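Local atomic coordinates of proton-dependent oligopeptide transporter family protein (Xanthomonas campestris, PDB entry 6EI3), a protein that probably couples the movement of protons to the uptake of peptides across the membrane, as a POT-family member of the major facilitator superfamily. Residues Ala333-Leu338 and Leu405-Glu410. Numbering follows the deposited sequence.
With 78M ((2S)-2,3-dihydroxypropyl(7Z)-pentadec-7-enoate), chain K.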
loop_
_atom_site.group_PDB
_atom_site.type_symbol
_atom_site.label_atom_id
_atom_site.label_comp_id
_atom_site.label_asym_id
_atom_site.label_seq_id
_atom_site.Cartn_x
_atom_site.Cartn_y
_atom_site.Cartn_z
ATOM N N ALA A 333 2.132 -15.058 -8.312
ATOM C CA ALA A 333 1.158 -15.002 -9.416
ATOM C C ALA A 333 -0.231 -15.427 -8.944
ATOM O O ALA A 333 -1.222 -15.112 -9.604
ATOM C CB ALA A 333 1.609 -15.893 -10.554
ATOM N N LEU A 334 -0.306 -16.151 -7.809
ATOM C CA LEU A 334 -1.597 -16.606 -7.293
ATOM C C LEU A 334 -2.469 -15.469 -6.828
ATOM O O LEU A 334 -3.682 -15.580 -6.915
ATOM C CB LEU A 334 -1.446 -17.621 -6.154
ATOM C CG LEU A 334 -0.941 -19.011 -6.509
ATOM C CD1 LEU A 334 -0.705 -19.799 -5.238
ATOM C CD2 LEU A 334 -1.936 -19.770 -7.395
ATOM N N ASN A 335 -1.871 -14.377 -6.342
ATOM C CA ASN A 335 -2.655 -13.257 -5.866
ATOM C C ASN A 335 -3.514 -12.613 -6.983
ATOM O O ASN A 335 -4.743 -12.652 -6.840
ATOM C CB ASN A 335 -1.798 -12.260 -5.126
ATOM C CG ASN A 335 -2.569 -11.050 -4.712
ATOM O OD1 ASN A 335 -2.297 -9.951 -5.173
ATOM N ND2 ASN A 335 -3.568 -11.236 -3.855
ATOM N N PRO A 336 -2.945 -12.106 -8.117
ATOM C CA PRO A 336 -3.807 -11.535 -9.177
ATOM C C PRO A 336 -4.745 -12.560 -9.820
ATOM O O PRO A 336 -5.858 -12.187 -10.202
ATOM C CB PRO A 336 -2.802 -10.961 -10.181
ATOM C CG PRO A 336 -1.547 -11.765 -9.969
ATOM C CD PRO A 336 -1.514 -11.953 -8.475
ATOM N N LEU A 337 -4.343 -13.854 -9.896
ATOM C CA LEU A 337 -5.241 -14.892 -10.421
ATOM C C LEU A 337 -6.474 -14.994 -9.512
ATOM O O LEU A 337 -7.600 -15.032 -10.001
ATOM C CB LEU A 337 -4.549 -16.272 -10.514
ATOM C CG LEU A 337 -5.483 -17.457 -10.850
ATOM C CD1 LEU A 337 -6.007 -17.375 -12.270
ATOM C CD2 LEU A 337 -4.816 -18.808 -10.594
ATOM N N LEU A 338 -6.244 -15.033 -8.186
ATOM C CA LEU A 338 -7.321 -15.160 -7.213
ATOM C C LEU A 338 -8.174 -13.889 -7.109
ATOM O O LEU A 338 -9.370 -13.988 -6.871
ATOM C CB LEU A 338 -6.791 -15.628 -5.847
ATOM C CG LEU A 338 -6.395 -17.092 -5.757
ATOM C CD1 LEU A 338 -5.393 -17.304 -4.634
ATOM C CD2 LEU A 338 -7.617 -17.995 -5.585
ATOM N N LEU A 405 -6.852 -17.727 1.182
ATOM C CA LEU A 405 -7.391 -17.070 2.366
ATOM C C LEU A 405 -7.065 -15.586 2.370
ATOM O O LEU A 405 -7.977 -14.769 2.534
ATOM C CB LEU A 405 -6.891 -17.756 3.655
ATOM C CG LEU A 405 -7.408 -19.189 3.896
ATOM C CD1 LEU A 405 -6.511 -19.933 4.850
ATOM C CD2 LEU A 405 -8.883 -19.194 4.392
ATOM N N LEU A 406 -5.778 -15.239 2.120
ATOM C CA LEU A 406 -5.318 -13.842 2.108
ATOM C C LEU A 406 -5.954 -12.993 0.990
ATOM O O LEU A 406 -6.297 -11.839 1.238
ATOM C CB LEU A 406 -3.782 -13.754 2.071
ATOM C CG LEU A 406 -3.159 -12.340 2.003
ATOM C CD1 LEU A 406 -3.409 -11.531 3.299
ATOM C CD2 LEU A 406 -1.690 -12.413 1.675
ATOM N N THR A 407 -6.066 -13.562 -0.234
ATOM C CA THR A 407 -6.655 -12.880 -1.382
ATOM C C THR A 407 -8.150 -12.693 -1.175
ATOM O O THR A 407 -8.693 -11.652 -1.579
ATOM C CB THR A 407 -6.283 -13.553 -2.702
ATOM O OG1 THR A 407 -4.856 -13.679 -2.719
ATOM C CG2 THR A 407 -6.725 -12.713 -3.909
ATOM N N PHE A 408 -8.802 -13.679 -0.501
ATOM C CA PHE A 408 -10.213 -13.559 -0.126
ATOM C C PHE A 408 -10.343 -12.357 0.828
ATOM O O PHE A 408 -11.192 -11.489 0.604
ATOM C CB PHE A 408 -10.757 -14.857 0.519
ATOM C CG PHE A 408 -12.249 -14.847 0.779
ATOM C CD1 PHE A 408 -13.157 -14.660 -0.262
ATOM C CD2 PHE A 408 -12.750 -15.099 2.052
ATOM C CE1 PHE A 408 -14.541 -14.684 -0.024
ATOM C CE2 PHE A 408 -14.133 -15.111 2.289
ATOM C CZ PHE A 408 -15.014 -14.907 1.252
ATOM N N GLY A 409 -9.440 -12.266 1.807
ATOM C CA GLY A 409 -9.410 -11.139 2.732
ATOM C C GLY A 409 -9.217 -9.817 2.008
ATOM O O GLY A 409 -9.954 -8.862 2.257
ATOM N N GLU A 410 -8.259 -9.774 1.063
ATOM C CA GLU A 410 -7.957 -8.592 0.246
ATOM C C GLU A 410 -9.194 -8.074 -0.494
ATOM O O GLU A 410 -9.492 -6.890 -0.401
ATOM C CB GLU A 410 -6.837 -8.896 -0.757
ATOM C CG GLU A 410 -6.553 -7.734 -1.698
ATOM C CD GLU A 410 -5.702 -8.020 -2.916
ATOM O OE1 GLU A 410 -5.375 -9.200 -3.174
ATOM O OE2 GLU A 410 -5.342 -7.045 -3.609
HETATM O O21 78M K . 1.870 -31.706 -5.071
HETATM C C20 78M K . 1.786 -32.075 -6.439
HETATM C C18 78M K . 1.840 -30.856 -7.328
HETATM O O19 78M K . 0.755 -29.972 -7.021
HETATM C C17 78M K . 1.835 -31.204 -8.801
HETATM O O2 78M K . 2.217 -29.961 -9.438
HETATM C C1 78M K . 3.327 -29.932 -10.190
HETATM O O1 78M K . 3.923 -30.909 -10.560
HETATM C C2 78M K . 3.750 -28.521 -10.470
HETATM C C3 78M K . 4.471 -27.910 -9.281
HETATM C C4 78M K . 4.659 -26.411 -9.405
HETATM C C5 78M K . 4.720 -25.692 -8.062
HETATM C C6 78M K . 3.374 -25.568 -7.334
HETATM C C7 78M K . 2.456 -24.637 -8.053
HETATM C C8 78M K . 1.386 -24.041 -7.577
HETATM C C9 78M K . 0.513 -23.101 -8.346
HETATM C C10 78M K . 1.064 -21.668 -8.334
HETATM C C11 78M K . 1.950 -21.278 -9.517
HETATM C C12 78M K . 1.208 -20.847 -10.776
HETATM C C13 78M K . 0.395 -19.569 -10.627
HETATM C C15 78M K . -1.324 -18.023 -11.612
HETATM C C14 78M K . -0.534 -19.292 -11.793
HETATM O O HOH W 1 -3.415 -7.423 -5.337
#
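Asn335 of helix 334-357 meets Thr407 and Glu410 of helix 400-424 in a buried polar contact. Just before it, Ala333 and Leu334 line a monoacylglycerol tail, Leu334 CD2 lying 3.7 Å from C10 of the lipid. With CG of Asn335 anti to the backbone N (chi1 176°), ND2 reaches across and spends both hydrogens in the amide plane: one on Glu410 OE1 at 2.8 Å, nearly straight and met close to the C-O axis, the other on Thr407 OG1 at 3.0 Å. Amide and carboxylate, approaching from opposite directions, are close to coplanar. A water donates to both Asn335 OD1 (2.8 Å) and Glu410 OE2, completing a ring of bonds that probably holds both flat groups in their rotation. Thr407 OG1 is also hydrogen-bonded to Tyr403 O, one turn earlier. Pro336 faces away, and Leu337 returns to the lipid. Thr407, at chi1 -52°, keeps OG1 beside its backbone N and turns CG2 onto Leu338 CB (3.5 Å), the methyl also lying near Asn335 ND2. Over 334-338 and 405-410 the axes come within 9.4 Å and cross at -51°, joining two helices of probably the C-terminal MFS bundle; Phe306 of helix 281-306 packs on Asn335 and Glu410, while Pro336 rests on helix 137-165, probably of the N-terminal bundle.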